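Local coordinates for MOBA relate protein (Mycobacterium sp., PDB 2WAW), which is of unknown function but, as a MobA-like member of the GT-A clan, probably transfers nucleotidyl groups from NTP substrates, at residues A[183-186]-A[187-190]. Residues are numbered along the deposited sequence; the frame is centred on the assembly and turned at random. Where two conformers were deposited one is given.
Sequences DTWD and DYER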
loop_
_atom_site.group_PDB
_atom_site.type_symbol
_atom_site.label_atom_id
_atom_site.label_comp_id
_atom_site.label_asym_id
_atom_site.label_seq_id
_atom_site.Cartn_x
_atom_site.Cartn_y
_atom_site.Cartn_z
ATOM N N ASP A 183 -9.650 1.565 9.545
ATOM C CA ASP A 183 -10.471 0.354 9.703
ATOM C C ASP A 183 -11.898 0.713 10.090
ATOM O O ASP A 183 -12.853 0.010 9.732
ATOM C CB ASP A 183 -9.939 -0.549 10.837
ATOM C CG ASP A 183 -8.616 -1.215 10.520
ATOM O OD1 ASP A 183 -8.290 -1.419 9.332
ATOM O OD2 ASP A 183 -7.892 -1.551 11.491
ATOM N N THR A 184 -12.033 1.767 10.892
ATOM C CA THR A 184 -13.303 2.078 11.533
ATOM C C THR A 184 -13.600 3.559 11.321
ATOM O O THR A 184 -12.711 4.322 10.925
ATOM C CB THR A 184 -13.228 1.858 13.058
ATOM O OG1 THR A 184 -12.196 2.696 13.601
ATOM C CG2 THR A 184 -12.929 0.390 13.406
ATOM N N TRP A 185 -14.838 3.974 11.589
ATOM C CA TRP A 185 -15.179 5.392 11.455
ATOM C C TRP A 185 -14.315 6.242 12.379
ATOM O O TRP A 185 -13.837 7.321 11.997
ATOM C CB TRP A 185 -16.670 5.663 11.715
ATOM C CG TRP A 185 -17.001 7.047 11.262
ATOM C CD1 TRP A 185 -17.012 8.172 12.031
ATOM C CD2 TRP A 185 -17.274 7.471 9.920
ATOM N NE1 TRP A 185 -17.309 9.274 11.253
ATOM C CE2 TRP A 185 -17.466 8.872 9.954
ATOM C CE3 TRP A 185 -17.393 6.796 8.687
ATOM C CZ2 TRP A 185 -17.773 9.622 8.804
ATOM C CZ3 TRP A 185 -17.696 7.543 7.543
ATOM C CH2 TRP A 185 -17.877 8.942 7.616
ATOM N N ASP A 186 -14.053 5.735 13.581
ATOM C CA ASP A 186 -13.177 6.449 14.503
ATOM C C ASP A 186 -11.778 6.658 13.906
ATOM O O ASP A 186 -11.216 7.736 14.039
ATOM C CB ASP A 186 -13.056 5.734 15.848
ATOM C CG ASP A 186 -12.367 6.589 16.889
ATOM O OD1 ASP A 186 -12.988 7.558 17.377
ATOM O OD2 ASP A 186 -11.205 6.296 17.228
ATOM N N ASP A 187 -11.232 5.640 13.245
ATOM C CA ASP A 187 -9.922 5.767 12.601
ATOM C C ASP A 187 -9.939 6.921 11.574
ATOM O O ASP A 187 -8.990 7.698 11.457
ATOM C CB ASP A 187 -9.579 4.493 11.841
ATOM C CG ASP A 187 -9.114 3.350 12.735
ATOM O OD1 ASP A 187 -8.757 3.564 13.900
ATOM O OD2 ASP A 187 -9.064 2.213 12.233
ATOM N N TYR A 188 -11.019 6.987 10.808
ATOM C CA TYR A 188 -11.184 8.012 9.772
ATOM C C TYR A 188 -11.175 9.402 10.390
ATOM O O TYR A 188 -10.468 10.280 9.912
ATOM C CB TYR A 188 -12.484 7.793 9.003
ATOM C CG TYR A 188 -12.848 8.966 8.123
ATOM C CD1 TYR A 188 -11.933 9.490 7.182
ATOM C CD2 TYR A 188 -14.098 9.551 8.225
ATOM C CE1 TYR A 188 -12.280 10.585 6.387
ATOM C CE2 TYR A 188 -14.455 10.619 7.434
ATOM C CZ TYR A 188 -13.545 11.131 6.517
ATOM O OH TYR A 188 -13.909 12.185 5.719
ATOM N N GLU A 189 -11.957 9.601 11.450
ATOM C CA GLU A 189 -12.016 10.917 12.075
ATOM C C GLU A 189 -10.673 11.316 12.652
ATOM O O GLU A 189 -10.313 12.492 12.595
ATOM C CB GLU A 189 -13.115 10.995 13.126
ATOM C CG GLU A 189 -14.508 10.783 12.542
ATOM C CD GLU A 189 -15.549 11.670 13.189
ATOM O OE1 GLU A 189 -15.267 12.245 14.265
ATOM O OE2 GLU A 189 -16.630 11.820 12.596
ATOM N N ARG A 190 -9.918 10.335 13.175
ATOM C CA ARG A 190 -8.574 10.599 13.718
ATOM C C ARG A 190 -7.619 11.034 12.603
ATOM O O ARG A 190 -6.810 11.960 12.776
ATOM C CB ARG A 190 -7.992 9.360 14.407
ATOM C CG ARG A 190 -8.651 8.948 15.715
ATOM C CD ARG A 190 -7.859 7.791 16.344
ATOM N NE ARG A 190 -8.732 6.696 16.761
ATOM C CZ ARG A 190 -8.689 5.458 16.268
ATOM N NH1 ARG A 190 -7.798 5.132 15.348
ATOM N NH2 ARG A 190 -9.536 4.532 16.704
HETATM O O HOH W 1 -11.501 2.069 16.194
#
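Tyr188 turns the CD2–CE2 edge of its ring onto one face of the Trp185 indole, an edge-to-face (T-shaped) pair: the planes stand 72° apart, and Tyr188 CD2 approaches Trp185 CZ2 to 3.7 Å, toward the rim of the indole. Both side chains leave the helix with CG anti to the backbone N (chi1 -167° in Trp185, much the same in Tyr188), which sets them side by side. At the edge of the indole, in the conformer given for Glu189, Trp185 NE1 donates to Glu189 OE2 at 3.0 Å, on the anti side but well out of the carboxylate plane; the bond is therefore tentative.

The preceding turn forms a capping box. Asp187 N donates to the N-cap hydroxyl Thr184 OG1 at 3.1 Å, and Asp187 OD2 reaches back to accept from Asp183 N at 2.8 Å, through its anti lone pair, and from Thr184 N at 3.3 Å, above the carboxylate plane. These two bonds, and the helix N-terminus, would probably favour the ionised form of the buried Asp187, against the nearby like charge of Asp183. Arg190 also bridges to Asp186 and Asp187, but the modelled distances are too short to be trusted in detail, and Arg190, like Glu189, was modelled in two conformers.

The box starts the C-terminal helix 185-197, which follows edge strand 169-173; Trp185 packs on Leu19 and Leu26, while Tyr188 touches Leu26 and Val182 and hydrogen-bonds through OH to Pro27 O, joining the helix to the start of strand 27-28.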